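Long-range contacts in homoprotocatechuate 2,3-dioxygenase (Brevibacterium fuscum, PDB 4Z6M), which cleaves the aromatic ring of homoprotocatechuate between carbons 2 and 3, inserting dioxygen at a non-haem iron(II) centre: residues P161-G166 against T202-G207; V177-Q182 against I283-H288. The protein carries 1 engineered substitution. One frame throughout, in Å; residues are numbered along the deposited sequence.

Both contacts belong to the iron-bearing half of the chain, where a mixed sheet of the glyoxalase/dioxygenase superfamily carries the metal on His155, His214 and Glu267. Contact 1 sets the start of helix 163-172 against strand 202-206. In contact 2 the strand that follows this helix, 176-182, pairs with 283-286, an outermost strand of the sheet in this chain. The centres of contacts 1 and 2 are about 12 Å apart and their nearest atoms about 7 Å, so the two do not touch but are joined through the sheet. The side chain of Thr205 in contact 1 comes to about 7 Å from the iron, that of Thr178 in contact 2 to about 11 Å.

Contact 1 of 2, residues P161-G166 against T202-G207; sequences PDVPRG and TALTGG
Val163 and Leu204 bring the first turn of helix 163-172 against strand 202-206, inside the beta-alpha-beta-beta-beta module that builds the glyoxalase/dioxygenase fold. Apolar packing does most of the work. The two branched side chains slide past each other in opposite directions; Val163 CG1, anti to the backbone N (chi1 177°), passes Leu204 CB at 4.2 Å. The other valine methyl, CG2, settles 3.6 Å from Gly206 CA, where the strand presents bare backbone. Leucine is long enough to reach the helix: its CD1 lies 3.6 Å from Gly166 C and also approaches Val163 O, and Gly166, having no side chain, lets the methyl rest directly on the helix backbone. Leu170, a turn further on, touches Leu204 as well.

On the other side of the sheet Thr205 turns away from the helix and hydrogen-bonds Asn157. Helix capping is the second element: Asp162, the N-cap, accepts from Arg165 N, which meets OD1 from above the carboxylate plane (3.1 Å, 162°).

Where the two loops meet, Pro161 N lies 3.0 Å from Gly207 O with no hydrogen to share. The CA-H...O contact from Pro161 CA to Gly207 O, 3.1 Å, is bent (121°) and so at most weak.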
loop_
_atom_site.group_PDB
_atom_site.type_symbol
_atom_site.label_atom_id
_atom_site.label_comp_id
_atom_site.label_asym_id
_atom_site.label_seq_id
_atom_site.Cartn_x
_atom_site.Cartn_y
_atom_site.Cartn_z
ATOM N N PRO A 161 0.057 37.690 9.444
ATOM C CA PRO A 161 -1.256 38.195 9.937
ATOM C C PRO A 161 -2.231 38.615 8.841
ATOM O O PRO A 161 -3.439 38.556 9.072
ATOM C CB PRO A 161 -0.873 39.376 10.834
ATOM C CG PRO A 161 0.497 39.755 10.372
ATOM C CD PRO A 161 1.181 38.494 9.937
ATOM N N ASP A 162 -1.726 39.061 7.685
ATOM C CA ASP A 162 -2.554 39.582 6.587
ATOM C C ASP A 162 -2.333 38.701 5.361
ATOM O O ASP A 162 -1.344 38.857 4.637
ATOM C CB ASP A 162 -2.147 41.047 6.307
ATOM C CG ASP A 162 -3.018 41.740 5.254
ATOM O OD1 ASP A 162 -3.657 41.053 4.412
ATOM O OD2 ASP A 162 -2.996 42.997 5.235
ATOM N N VAL A 163 -3.252 37.772 5.093
ATOM C CA VAL A 163 -2.996 36.803 4.021
ATOM C C VAL A 163 -3.063 37.443 2.630
ATOM O O VAL A 163 -2.175 37.212 1.829
ATOM C CB VAL A 163 -3.851 35.541 4.192
ATOM C CG1 VAL A 163 -3.624 34.575 3.035
ATOM C CG2 VAL A 163 -3.509 34.884 5.534
ATOM N N PRO A 164 -4.082 38.283 2.345
ATOM C CA PRO A 164 -4.107 38.911 1.035
ATOM C C PRO A 164 -2.863 39.735 0.715
ATOM O O PRO A 164 -2.393 39.725 -0.431
ATOM C CB PRO A 164 -5.374 39.771 1.086
ATOM C CG PRO A 164 -6.255 39.020 2.034
ATOM C CD PRO A 164 -5.315 38.545 3.104
ATOM N N ARG A 165 -2.331 40.445 1.700
ATOM C CA ARG A 165 -1.134 41.248 1.484
ATOM C C ARG A 165 0.046 40.366 1.096
ATOM O O ARG A 165 0.784 40.667 0.146
ATOM C CB ARG A 165 -0.800 42.049 2.738
ATOM C CG ARG A 165 0.436 42.934 2.613
ATOM C CD ARG A 165 0.618 43.749 3.873
ATOM N NE ARG A 165 1.699 44.724 3.713
ATOM C CZ ARG A 165 2.923 44.615 4.229
ATOM N NH1 ARG A 165 3.273 43.587 4.994
ATOM N NH2 ARG A 165 3.811 45.572 3.982
ATOM N N GLY A 166 0.213 39.264 1.821
ATOM C CA GLY A 166 1.279 38.323 1.501
ATOM C C GLY A 166 1.084 37.619 0.180
ATOM O O GLY A 166 2.036 37.405 -0.558
ATOM N N THR A 202 5.338 27.214 -1.050
ATOM C CA THR A 202 5.105 27.811 0.239
ATOM C C THR A 202 3.621 28.086 0.359
ATOM O O THR A 202 2.856 27.895 -0.588
ATOM C CB THR A 202 6.003 29.038 0.527
ATOM O OG1 THR A 202 5.996 29.263 1.943
ATOM C CG2 THR A 202 5.555 30.267 -0.248
ATOM N N ALA A 203 3.216 28.425 1.561
ATOM C CA ALA A 203 1.805 28.593 1.865
ATOM C C ALA A 203 1.731 29.588 3.007
ATOM O O ALA A 203 2.677 29.732 3.776
ATOM C CB ALA A 203 1.160 27.264 2.238
ATOM N N LEU A 204 0.587 30.251 3.108
ATOM C CA LEU A 204 0.356 31.262 4.137
ATOM C C LEU A 204 -0.830 30.813 4.984
ATOM O O LEU A 204 -1.908 30.479 4.466
ATOM C CB LEU A 204 0.053 32.615 3.518
ATOM C CG LEU A 204 1.098 33.221 2.587
ATOM C CD1 LEU A 204 0.593 34.549 2.045
ATOM C CD2 LEU A 204 2.449 33.351 3.285
ATOM N N THR A 205 -0.606 30.797 6.282
ATOM C CA THR A 205 -1.605 30.526 7.304
ATOM C C THR A 205 -1.811 31.812 8.091
ATOM O O THR A 205 -0.855 32.388 8.619
ATOM C CB THR A 205 -1.147 29.409 8.262
ATOM O OG1 THR A 205 -0.933 28.198 7.498
ATOM C CG2 THR A 205 -2.183 29.153 9.325
ATOM N N GLY A 206 -3.054 32.278 8.150
ATOM C CA GLY A 206 -3.323 33.490 8.898
ATOM C C GLY A 206 -3.061 33.320 10.377
ATOM O O GLY A 206 -3.516 32.351 11.007
ATOM N N GLY A 207 -2.311 34.257 10.948
ATOM C CA GLY A 207 -2.017 34.207 12.364
ATOM C C GLY A 207 -0.958 35.243 12.713
ATOM O O GLY A 207 -0.449 35.961 11.854
#

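Contact 2 of 2, residues V177-Q182 against I283-H288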
loop_
_atom_site.group_PDB
_atom_site.type_symbol
_atom_site.label_atom_id
_atom_site.label_comp_id
_atom_site.label_asym_id
_atom_site.label_seq_id
_atom_site.Cartn_x
_atom_site.Cartn_y
_atom_site.Cartn_z
ATOM N N VAL A 177 -1.217 30.871 -7.047
ATOM C CA VAL A 177 -2.128 30.338 -6.043
ATOM C C VAL A 177 -2.880 29.159 -6.615
ATOM O O VAL A 177 -3.339 29.188 -7.756
ATOM C CB VAL A 177 -3.091 31.420 -5.521
ATOM C CG1 VAL A 177 -4.151 30.832 -4.601
ATOM C CG2 VAL A 177 -2.275 32.482 -4.795
ATOM N N THR A 178 -2.975 28.121 -5.810
ATOM C CA THR A 178 -3.700 26.910 -6.169
ATOM C C THR A 178 -4.975 26.809 -5.399
ATOM O O THR A 178 -6.012 26.601 -5.995
ATOM C CB THR A 178 -2.799 25.686 -5.934
ATOM O OG1 THR A 178 -2.288 25.730 -4.597
ATOM C CG2 THR A 178 -1.677 25.709 -6.910
ATOM N N GLU A 179 -4.915 26.907 -4.079
ATOM C CA GLU A 179 -6.100 26.827 -3.236
ATOM C C GLU A 179 -6.070 27.893 -2.150
ATOM O O GLU A 179 -5.010 28.411 -1.807
ATOM C CB GLU A 179 -6.204 25.446 -2.595
ATOM C CG GLU A 179 -6.152 24.311 -3.626
ATOM C CD GLU A 179 -6.816 23.029 -3.168
ATOM O OE1 GLU A 179 -7.794 23.122 -2.436
ATOM O OE2 GLU A 179 -6.371 21.913 -3.566
ATOM N N ASP A 180 -7.236 28.215 -1.609
ATOM C CA ASP A 180 -7.333 29.145 -0.486
ATOM C C ASP A 180 -8.570 28.870 0.337
ATOM O O ASP A 180 -9.433 28.066 -0.064
ATOM C CB ASP A 180 -7.209 30.597 -0.947
ATOM C CG ASP A 180 -8.361 31.102 -1.760
ATOM O OD1 ASP A 180 -9.195 30.347 -2.243
ATOM O OD2 ASP A 180 -8.386 32.316 -1.985
ATOM N N ILE A 181 -8.604 29.504 1.512
ATOM C CA ILE A 181 -9.747 29.390 2.401
ATOM C C ILE A 181 -10.236 30.797 2.713
ATOM O O ILE A 181 -9.452 31.631 3.162
ATOM C CB ILE A 181 -9.373 28.662 3.718
ATOM C CG1 ILE A 181 -8.997 27.207 3.445
ATOM C CG2 ILE A 181 -10.505 28.737 4.740
ATOM C CD1 ILE A 181 -8.465 26.455 4.650
ATOM N N GLN A 182 -11.529 31.024 2.506
ATOM C CA GLN A 182 -12.165 32.320 2.764
ATOM C C GLN A 182 -13.478 32.125 3.482
ATOM O O GLN A 182 -13.967 31.008 3.586
ATOM C CB GLN A 182 -12.417 33.061 1.446
ATOM C CG GLN A 182 -11.165 33.389 0.676
ATOM C CD GLN A 182 -11.430 34.259 -0.526
ATOM O OE1 GLN A 182 -12.309 35.135 -0.508
ATOM N NE2 GLN A 182 -10.648 34.068 -1.551
ATOM N N ILE A 283 -9.015 26.595 -6.394
ATOM C CA ILE A 283 -10.098 26.091 -5.556
ATOM C C ILE A 283 -10.180 26.950 -4.287
ATOM O O ILE A 283 -9.190 27.103 -3.592
ATOM C CB ILE A 283 -9.854 24.626 -5.149
ATOM C CG1 ILE A 283 -9.623 23.721 -6.382
ATOM C CG2 ILE A 283 -11.032 24.117 -4.331
ATOM C CD1 ILE A 283 -9.127 22.318 -6.079
ATOM N N THR A 284 -11.355 27.483 -3.983
ATOM C CA THR A 284 -11.599 28.224 -2.751
ATOM C C THR A 284 -12.566 27.447 -1.870
ATOM O O THR A 284 -13.642 27.036 -2.320
ATOM C CB THR A 284 -12.207 29.594 -3.036
ATOM O OG1 THR A 284 -11.286 30.380 -3.820
ATOM C CG2 THR A 284 -12.513 30.347 -1.732
ATOM N N TRP A 285 -12.160 27.197 -0.634
ATOM C CA TRP A 285 -13.000 26.537 0.364
ATOM C C TRP A 285 -13.544 27.550 1.345
ATOM O O TRP A 285 -12.857 28.524 1.677
ATOM C CB TRP A 285 -12.181 25.533 1.150
ATOM C CG TRP A 285 -11.569 24.430 0.338
ATOM C CD1 TRP A 285 -10.527 24.539 -0.538
ATOM C CD2 TRP A 285 -11.973 23.047 0.302
ATOM N NE1 TRP A 285 -10.223 23.308 -1.091
ATOM C CE2 TRP A 285 -11.101 22.381 -0.600
ATOM C CE3 TRP A 285 -12.957 22.303 0.962
ATOM C CZ2 TRP A 285 -11.193 21.022 -0.855
ATOM C CZ3 TRP A 285 -13.044 20.932 0.689
ATOM C CH2 TRP A 285 -12.152 20.326 -0.193
ATOM N N ASN A 286 -14.740 27.291 1.865
ATOM C CA ASN A 286 -15.266 28.105 2.957
ATOM C C ASN A 286 -14.638 27.670 4.265
ATOM O O ASN A 286 -14.509 26.468 4.526
ATOM C CB ASN A 286 -16.776 27.956 3.048
ATOM C CG ASN A 286 -17.386 28.949 4.001
ATOM O OD1 ASN A 286 -17.582 28.644 5.180
ATOM N ND2 ASN A 286 -17.711 30.134 3.499
ATOM N N VAL A 287 -14.290 28.629 5.116
ATOM C CA VAL A 287 -13.641 28.317 6.385
ATOM C C VAL A 287 -14.476 27.419 7.295
ATOM O O VAL A 287 -13.939 26.750 8.165
ATOM C CB VAL A 287 -13.241 29.636 7.120
ATOM C CG1 VAL A 287 -14.463 30.344 7.698
ATOM C CG2 VAL A 287 -12.158 29.402 8.158
ATOM N N HIS A 288 -15.806 27.455 7.137
ATOM C CA HIS A 288 -16.689 26.664 7.980
ATOM C C HIS A 288 -16.936 25.262 7.441
ATOM O O HIS A 288 -17.618 24.475 8.093
ATOM C CB HIS A 288 -18.018 27.366 8.207
ATOM C CG HIS A 288 -17.868 28.739 8.769
ATOM N ND1 HIS A 288 -17.688 28.991 10.109
ATOM C CD2 HIS A 288 -17.843 29.944 8.146
ATOM C CE1 HIS A 288 -17.561 30.296 10.288
ATOM N NE2 HIS A 288 -17.638 30.896 9.119
#
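Ile283 opens the pairing by donating its N-H to Thr178 O, while its own carbonyl accepts from Asp180 N at 3.0 Å. Its side chain runs beside that of Glu179, CD1 lying 3.8 Å from the carboxylate carbon CD, and packs on His139 of a neighbouring subunit.

Thr284 points to the other face of the sheet. Its hydroxyl, branching at CB, is close enough to the backbone to reach the adjacent strand: OG1 donates to the syn lone pair of Asp180 OD1 at 2.6 Å, Asp180 CG sitting between backbone N and carbonyl carbon (chi1 69°). Asp180 OD2 takes Gln182 NE2 from above the carboxylate plane, at 2.9 Å, and forms a salt bridge with Arg167.

Trp285 pairs by backbone with Asp180 O and Gln182 N. Its indole N-H is a donor that reaches a carboxylate on the same face: NE1 meets Glu179 OE1 nearly along its C-O axis at 2.8 Å, ring and carboxylate only 9° from coplanar. Tyr273 OH and Ser251 N bind OE2, so the buried carboxylate is gripped at both ends.

After Asn286 the strand ends. Val287 N still donates to Gln182 O at 2.8 Å, and Val287 CB meets Ile181 CG2 at 3.7 Å, the side chains crossing at about a right angle. His288 N returns to Asn286 OD1, closing an Asx turn. Ile283 and Trp285 each bridge both neighbours of the residue they face, the pattern of parallel strands; 283-286, outermost within this chain, thus extends the mixed iron-binding sheet.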